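Local coordinates for trichothecene 15-O-acetyltransferase TRI3 (Fusarium sporotrichioides, PDB 3FOT), which transfers an acetyl group to the C-15 oxygen of trichothecene precursors during the biosynthesis of mycotoxins such as T-2 toxin, at residues L276-I281 / I491-A496. Sequence-based numbering, arbitrary orientation.
Sequences LPRCVI and IIYNDA
Over one face of the Tyr493 ring, offset toward its rim, lies Arg278 CB, a CH-pi contact 4.0 Å from the centroid; Val280 CG2 approaches the same ring obliquely at CE2. The Arg278 guanidinium is met at its edge, in plane, by Asp495 OD2 and a water. Both groups belong to an antiparallel ladder in this BAHD-superfamily acyltransferase: strand 277-283, one of the two outer strands of a four-stranded mixed sheet, pairs with strand 486-494. Arg278-Tyr493 and Val280-Ile491 are the hydrogen-bonded pairs, closed by Arg278 N to Tyr493 O (2.7 Å) and Val280 N to Ile491 O and their return bonds; Pro277-Asn494 and Cys279-Ile492 are non-hydrogen-bonded. Helix 500-516 covers the side of Tyr493, Val280 and Ile491; helix 134-147 touches Pro277 and Cys279 on the other. Chi1 of 68° sets Tyr493 CG between the backbone N and the carbonyl carbon, and CE2 and CZ come to 3.6 Å from Arg278 CB. Beyond the last bridge, Asp495 N binds Leu276 O (2.9 Å), and the Asp495 carboxylate joins the Leu276 backbone N, at OD1, to Arg278 NE, whose nearly straight salt bridge to OD2 (174°, 3.1 Å) comes, like the Leu276 bond, from above the carboxylate plane; guanidinium and carboxylate planes stand 57° apart. Arg278 NH1 has a second salt bridge, to Glu143 OE2. Asn494 OD1 accepts from Ala496 N in an Asx turn and from Ala275 N. The water accepts from Arg278 NH2 and donates to Asp495 OD2, its O lying 2.6 Å from OD2.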
# COMPACT_ATOMS: atom_id res chain seq x y z
N LEU A 276 -15.45 3.92 -11.37
CA LEU A 276 -14.78 2.76 -10.78
C LEU A 276 -13.26 2.88 -10.79
O LEU A 276 -12.71 3.41 -11.74
CB LEU A 276 -15.20 1.50 -11.53
CG LEU A 276 -16.68 1.13 -11.39
CD1 LEU A 276 -17.13 0.04 -12.34
CD2 LEU A 276 -16.95 0.71 -9.97
N PRO A 277 -12.58 2.35 -9.73
CA PRO A 277 -11.12 2.31 -9.78
C PRO A 277 -10.65 1.32 -10.82
O PRO A 277 -11.25 0.24 -10.97
CB PRO A 277 -10.72 1.85 -8.36
CG PRO A 277 -11.89 1.10 -7.86
CD PRO A 277 -13.11 1.78 -8.47
N ARG A 278 -9.60 1.68 -11.55
CA ARG A 278 -9.05 0.80 -12.54
C ARG A 278 -7.54 0.83 -12.45
O ARG A 278 -6.98 1.71 -11.80
CB ARG A 278 -9.47 1.18 -13.95
CG ARG A 278 -10.97 1.17 -14.21
CD ARG A 278 -11.58 -0.21 -14.04
NE ARG A 278 -12.97 -0.24 -14.49
CZ ARG A 278 -13.75 -1.32 -14.48
NH1 ARG A 278 -13.29 -2.48 -14.04
NH2 ARG A 278 -15.00 -1.25 -14.93
N CYS A 279 -6.89 -0.12 -13.09
CA CYS A 279 -5.44 -0.26 -13.00
C CYS A 279 -4.82 -0.56 -14.38
O CYS A 279 -5.39 -1.33 -15.12
CB CYS A 279 -5.12 -1.39 -12.01
SG CYS A 279 -3.41 -1.51 -11.52
N VAL A 280 -3.65 0.01 -14.68
CA VAL A 280 -2.88 -0.38 -15.85
C VAL A 280 -1.51 -0.75 -15.32
O VAL A 280 -0.91 0.00 -14.56
CB VAL A 280 -2.76 0.76 -16.89
CG1 VAL A 280 -1.89 0.30 -18.06
CG2 VAL A 280 -4.14 1.14 -17.40
N ILE A 281 -1.01 -1.93 -15.71
CA ILE A 281 0.24 -2.47 -15.17
C ILE A 281 1.27 -2.68 -16.28
O ILE A 281 0.95 -3.17 -17.36
CB ILE A 281 -0.01 -3.84 -14.47
CG1 ILE A 281 -0.89 -3.68 -13.23
CG2 ILE A 281 1.31 -4.50 -14.13
CD1 ILE A 281 -1.38 -4.97 -12.61
N ILE A 491 -0.39 2.01 -12.64
CA ILE A 491 -1.09 3.27 -12.48
C ILE A 491 -2.53 2.95 -12.14
O ILE A 491 -3.23 2.25 -12.89
CB ILE A 491 -1.05 4.16 -13.73
CG1 ILE A 491 0.39 4.43 -14.18
CG2 ILE A 491 -1.78 5.50 -13.43
CD1 ILE A 491 0.51 5.44 -15.36
N ILE A 492 -2.96 3.45 -10.99
CA ILE A 492 -4.35 3.30 -10.61
C ILE A 492 -5.03 4.63 -10.86
O ILE A 492 -4.44 5.70 -10.62
CB ILE A 492 -4.52 2.87 -9.14
CG1 ILE A 492 -3.70 1.61 -8.85
CG2 ILE A 492 -5.96 2.56 -8.83
CD1 ILE A 492 -2.50 1.89 -8.05
N TYR A 493 -6.24 4.55 -11.39
CA TYR A 493 -6.96 5.75 -11.77
C TYR A 493 -8.42 5.45 -11.61
O TYR A 493 -8.81 4.29 -11.41
CB TYR A 493 -6.62 6.14 -13.20
CG TYR A 493 -7.10 5.21 -14.28
CD1 TYR A 493 -8.20 5.54 -15.06
CD2 TYR A 493 -6.44 4.00 -14.54
CE1 TYR A 493 -8.63 4.71 -16.06
CE2 TYR A 493 -6.87 3.17 -15.55
CZ TYR A 493 -7.97 3.53 -16.30
OH TYR A 493 -8.42 2.70 -17.31
N ASN A 494 -9.23 6.50 -11.64
CA ASN A 494 -10.66 6.31 -11.64
C ASN A 494 -11.16 6.48 -13.06
O ASN A 494 -10.82 7.46 -13.71
CB ASN A 494 -11.31 7.30 -10.70
CG ASN A 494 -12.73 6.92 -10.41
OD1 ASN A 494 -13.63 7.25 -11.18
ND2 ASN A 494 -12.93 6.16 -9.33
N ASP A 495 -11.97 5.53 -13.54
CA ASP A 495 -12.35 5.53 -14.96
C ASP A 495 -13.39 6.56 -15.38
O ASP A 495 -13.73 6.64 -16.57
CB ASP A 495 -12.68 4.13 -15.50
CG ASP A 495 -14.00 3.58 -15.00
OD1 ASP A 495 -14.76 4.28 -14.31
OD2 ASP A 495 -14.30 2.40 -15.33
N ALA A 496 -13.88 7.35 -14.43
CA ALA A 496 -14.64 8.55 -14.75
C ALA A 496 -13.72 9.65 -15.29
O ALA A 496 -14.16 10.51 -16.07
CB ALA A 496 -15.36 9.05 -13.53
O HOH W 1 -16.64 1.30 -15.53